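Local coordinates for nucleoside diphosphate kinase (Aquifex aeolicus, PDB 3ZTP), which transfers the terminal phosphate of ATP to nucleoside diphosphates, probably by a ping-pong mechanism through a phosphohistidine intermediate, at residues A[31-44]-A[67-80]. Sequence-based numbering, arbitrary orientation. Where two conformers were deposited one is given.
Sequences GFQIKALKMFRFTP and MSSGPVVAAVLEGE
Strands 33-40 and 72-78 pair antiparallel (175°), from Q33 opposite E78 to F40 opposite V72, with a classic beta bulge where K35 and A36 together face V76. V76 O accepts from K35 N (2.8 Å), and V76 N donates to A36 O from above the carbonyl plane; A36 N is buried with no partner in the model. At the bulge, K35 bends at chi2 (-64°) and chi3 (-60°), which lays its methylenes across E78, K35 CG 3.7 Å from E78 CB. A water accepts weakly from K35 NZ and donates to E78 OE1, which also salt-bridges R5. With an alanine in place of K35, the stem of E78 would probably lose its aliphatic cover and the water its weak lysine donor. Farther along, V72 CG2 sits over one face of the F40 ring in a CH-pi contact (3.8 Å to the centroid), and A74 CB meets the ring's edge; I135 of helix 125-135 packs on the same side of the sheet. On the sheet's opposite face, M39 CE reaches V73 CG2 (3.7 Å) and L37 CD1 reaches V73 CG1 (3.6 Å). Beyond the strands, R41 grips S68 O side-on with NE and NH2, both at 3.1 Å, its guanidinium lying over G70 N. Backbone bonds and apolar packing thus carry the strand pair, K35 with E78 and R41 with S68 O add polar contacts towards its two ends, and L37 and M39 extend the sheet by backbone bonds to a second subunit.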
# COMPACT_ATOMS: atom_id res chain seq x y z
N GLY A 31 26.27 -7.32 -0.33
CA GLY A 31 25.94 -7.99 0.92
C GLY A 31 24.76 -7.39 1.68
O GLY A 31 24.55 -7.75 2.85
N PHE A 32 24.01 -6.49 1.06
CA PHE A 32 22.86 -5.89 1.75
C PHE A 32 21.62 -6.73 1.56
O PHE A 32 21.39 -7.34 0.51
CB PHE A 32 22.63 -4.46 1.25
CG PHE A 32 23.76 -3.58 1.57
CD1 PHE A 32 23.96 -3.19 2.89
CD2 PHE A 32 24.73 -3.26 0.63
CE1 PHE A 32 25.05 -2.44 3.26
CE2 PHE A 32 25.83 -2.51 1.00
CZ PHE A 32 25.99 -2.10 2.31
N GLN A 33 20.81 -6.74 2.60
CA GLN A 33 19.47 -7.32 2.55
C GLN A 33 18.49 -6.25 2.11
O GLN A 33 18.46 -5.17 2.72
CB GLN A 33 19.08 -7.82 3.94
CG GLN A 33 19.90 -9.02 4.42
CD GLN A 33 19.76 -10.23 3.51
OE1 GLN A 33 18.66 -10.69 3.24
NE2 GLN A 33 20.89 -10.73 3.01
N ILE A 34 17.71 -6.53 1.08
CA ILE A 34 16.62 -5.64 0.68
C ILE A 34 15.43 -5.98 1.59
O ILE A 34 14.90 -7.08 1.53
CB ILE A 34 16.23 -5.77 -0.79
CG1 ILE A 34 17.44 -5.41 -1.66
CG2 ILE A 34 15.05 -4.90 -1.11
CD1 ILE A 34 17.25 -5.67 -3.15
N LYS A 35 15.06 -5.02 2.43
CA LYS A 35 13.97 -5.20 3.41
C LYS A 35 12.64 -4.64 2.93
O LYS A 35 11.58 -4.94 3.51
CB LYS A 35 14.34 -4.56 4.73
CG LYS A 35 15.58 -5.15 5.40
CD LYS A 35 15.39 -6.58 5.77
CE LYS A 35 14.23 -6.72 6.75
NZ LYS A 35 14.07 -8.14 7.21
N ALA A 36 12.66 -3.77 1.93
CA ALA A 36 11.43 -3.24 1.36
C ALA A 36 11.79 -2.72 -0.03
O ALA A 36 12.94 -2.32 -0.29
CB ALA A 36 10.85 -2.11 2.22
N LEU A 37 10.82 -2.73 -0.92
CA LEU A 37 11.05 -2.34 -2.31
C LEU A 37 9.75 -1.99 -2.93
O LEU A 37 8.80 -2.75 -2.83
CB LEU A 37 11.69 -3.53 -3.08
CG LEU A 37 12.02 -3.29 -4.54
CD1 LEU A 37 13.18 -2.41 -4.71
CD2 LEU A 37 12.28 -4.62 -5.22
N LYS A 38 9.69 -0.86 -3.61
CA LYS A 38 8.54 -0.62 -4.46
C LYS A 38 8.78 0.52 -5.42
O LYS A 38 9.63 1.36 -5.22
CB LYS A 38 7.29 -0.32 -3.64
CG LYS A 38 7.25 1.08 -3.06
CD LYS A 38 6.12 1.24 -2.03
CE LYS A 38 6.27 2.51 -1.22
NZ LYS A 38 5.17 2.56 -0.21
N MET A 39 7.99 0.47 -6.48
CA MET A 39 7.89 1.52 -7.50
C MET A 39 6.69 2.39 -7.17
O MET A 39 5.62 1.88 -6.88
CB MET A 39 7.72 0.88 -8.87
CG MET A 39 7.54 1.89 -9.96
SD MET A 39 7.49 1.12 -11.60
CE MET A 39 9.14 0.57 -11.72
N PHE A 40 6.87 3.70 -7.21
CA PHE A 40 5.81 4.64 -6.93
C PHE A 40 6.13 5.93 -7.68
O PHE A 40 7.19 6.04 -8.32
CB PHE A 40 5.67 4.88 -5.41
CG PHE A 40 6.83 5.58 -4.81
CD1 PHE A 40 7.98 4.87 -4.50
CD2 PHE A 40 6.82 6.96 -4.61
CE1 PHE A 40 9.10 5.52 -3.99
CE2 PHE A 40 7.94 7.61 -4.06
CZ PHE A 40 9.08 6.87 -3.77
N ARG A 41 5.22 6.89 -7.61
CA ARG A 41 5.44 8.19 -8.23
C ARG A 41 5.19 9.27 -7.20
O ARG A 41 4.09 9.39 -6.65
CB ARG A 41 4.50 8.36 -9.41
CG ARG A 41 4.53 9.77 -9.97
CD ARG A 41 4.96 9.76 -11.38
NE ARG A 41 5.04 11.10 -11.95
CZ ARG A 41 4.84 11.34 -13.23
NH1 ARG A 41 4.56 10.34 -14.06
NH2 ARG A 41 4.95 12.58 -13.68
N PHE A 42 6.22 10.05 -6.88
CA PHE A 42 6.03 11.23 -6.04
C PHE A 42 5.14 12.23 -6.78
O PHE A 42 5.40 12.57 -7.95
CB PHE A 42 7.36 11.97 -5.85
CG PHE A 42 8.28 11.43 -4.79
CD1 PHE A 42 7.93 11.45 -3.45
CD2 PHE A 42 9.54 10.99 -5.14
CE1 PHE A 42 8.80 11.02 -2.48
CE2 PHE A 42 10.42 10.55 -4.16
CZ PHE A 42 10.05 10.56 -2.83
N THR A 43 4.12 12.74 -6.08
CA THR A 43 3.54 14.02 -6.50
C THR A 43 4.56 15.12 -6.21
O THR A 43 5.46 14.94 -5.41
CB THR A 43 2.27 14.35 -5.70
OG1 THR A 43 2.63 14.48 -4.33
CG2 THR A 43 1.25 13.24 -5.85
N PRO A 44 4.42 16.28 -6.86
CA PRO A 44 5.33 17.37 -6.51
C PRO A 44 5.28 17.72 -5.02
O PRO A 44 6.31 17.99 -4.41
CB PRO A 44 4.82 18.52 -7.40
CG PRO A 44 4.26 17.83 -8.61
CD PRO A 44 3.60 16.59 -8.03
N MET A 67 12.21 14.84 -9.46
CA MET A 67 11.87 13.68 -8.66
C MET A 67 10.39 13.28 -8.73
O MET A 67 10.02 12.19 -8.26
CB MET A 67 12.35 13.86 -7.21
CG MET A 67 13.87 13.76 -7.08
SD MET A 67 14.56 12.17 -7.61
CE MET A 67 13.93 11.10 -6.31
N SER A 68 9.58 14.15 -9.29
CA SER A 68 8.16 13.87 -9.53
C SER A 68 7.86 13.72 -11.02
O SER A 68 6.69 13.68 -11.39
CB SER A 68 7.27 14.96 -8.91
OG SER A 68 7.55 16.26 -9.40
N SER A 69 8.89 13.63 -11.87
CA SER A 69 8.71 13.64 -13.32
C SER A 69 8.42 12.29 -13.93
O SER A 69 8.08 12.19 -15.10
CB SER A 69 9.94 14.24 -14.02
OG SER A 69 11.06 13.39 -13.88
N GLY A 70 8.55 11.24 -13.13
CA GLY A 70 8.29 9.89 -13.59
C GLY A 70 8.42 8.97 -12.40
O GLY A 70 8.81 9.40 -11.32
N PRO A 71 8.08 7.70 -12.59
CA PRO A 71 8.18 6.80 -11.44
C PRO A 71 9.62 6.61 -10.95
O PRO A 71 10.60 6.76 -11.71
CB PRO A 71 7.62 5.48 -11.95
CG PRO A 71 7.32 5.65 -13.40
CD PRO A 71 7.51 7.07 -13.79
N VAL A 72 9.74 6.27 -9.67
CA VAL A 72 11.01 5.93 -9.05
C VAL A 72 10.85 4.63 -8.32
O VAL A 72 9.73 4.13 -8.14
CB VAL A 72 11.48 7.03 -8.06
CG1 VAL A 72 11.78 8.34 -8.79
CG2 VAL A 72 10.45 7.32 -6.98
N VAL A 73 11.96 4.05 -7.91
CA VAL A 73 11.94 2.84 -7.09
C VAL A 73 12.75 3.08 -5.85
O VAL A 73 13.92 3.47 -5.90
CB VAL A 73 12.51 1.63 -7.84
CG1 VAL A 73 12.72 0.45 -6.90
CG2 VAL A 73 11.56 1.25 -8.99
N ALA A 74 12.15 2.83 -4.70
CA ALA A 74 12.86 2.92 -3.42
C ALA A 74 13.07 1.54 -2.83
O ALA A 74 12.28 0.61 -3.06
CB ALA A 74 12.06 3.78 -2.43
N ALA A 75 14.16 1.40 -2.06
CA ALA A 75 14.47 0.18 -1.33
C ALA A 75 15.05 0.51 0.01
O ALA A 75 15.77 1.51 0.15
CB ALA A 75 15.47 -0.67 -2.11
N VAL A 76 14.73 -0.30 1.00
CA VAL A 76 15.41 -0.24 2.27
C VAL A 76 16.49 -1.31 2.24
O VAL A 76 16.21 -2.48 1.97
CB VAL A 76 14.45 -0.51 3.45
CG1 VAL A 76 15.22 -0.56 4.77
CG2 VAL A 76 13.35 0.55 3.49
N LEU A 77 17.72 -0.89 2.50
CA LEU A 77 18.88 -1.77 2.54
C LEU A 77 19.35 -1.91 3.96
O LEU A 77 19.52 -0.91 4.67
CB LEU A 77 20.01 -1.20 1.68
CG LEU A 77 19.66 -0.95 0.22
CD1 LEU A 77 20.89 -0.41 -0.47
CD2 LEU A 77 19.17 -2.21 -0.46
N GLU A 78 19.60 -3.15 4.38
CA GLU A 78 20.06 -3.45 5.73
C GLU A 78 21.38 -4.19 5.71
O GLU A 78 21.57 -5.13 4.95
CB GLU A 78 18.99 -4.29 6.44
CG GLU A 78 19.33 -4.67 7.87
CD GLU A 78 18.22 -5.49 8.48
OE1 GLU A 78 17.13 -4.93 8.73
OE2 GLU A 78 18.41 -6.71 8.69
N GLY A 79 22.29 -3.74 6.55
CA GLY A 79 23.56 -4.43 6.71
C GLY A 79 24.49 -3.68 7.63
O GLY A 79 24.21 -2.56 8.06
N GLU A 80 25.61 -4.30 7.97
CA GLU A 80 26.62 -3.66 8.81
C GLU A 80 27.10 -2.35 8.18
O GLU A 80 27.44 -2.32 7.00
CB GLU A 80 27.80 -4.61 8.99
CG GLU A 80 28.95 -4.05 9.79
CD GLU A 80 28.57 -3.74 11.22
OE1 GLU A 80 27.70 -4.43 11.78
OE2 GLU A 80 29.15 -2.79 11.77
O HOH W 1 15.74 -7.06 9.88
O HOH W 2 8.46 9.97 -8.62
O HOH W 3 3.89 13.41 -10.08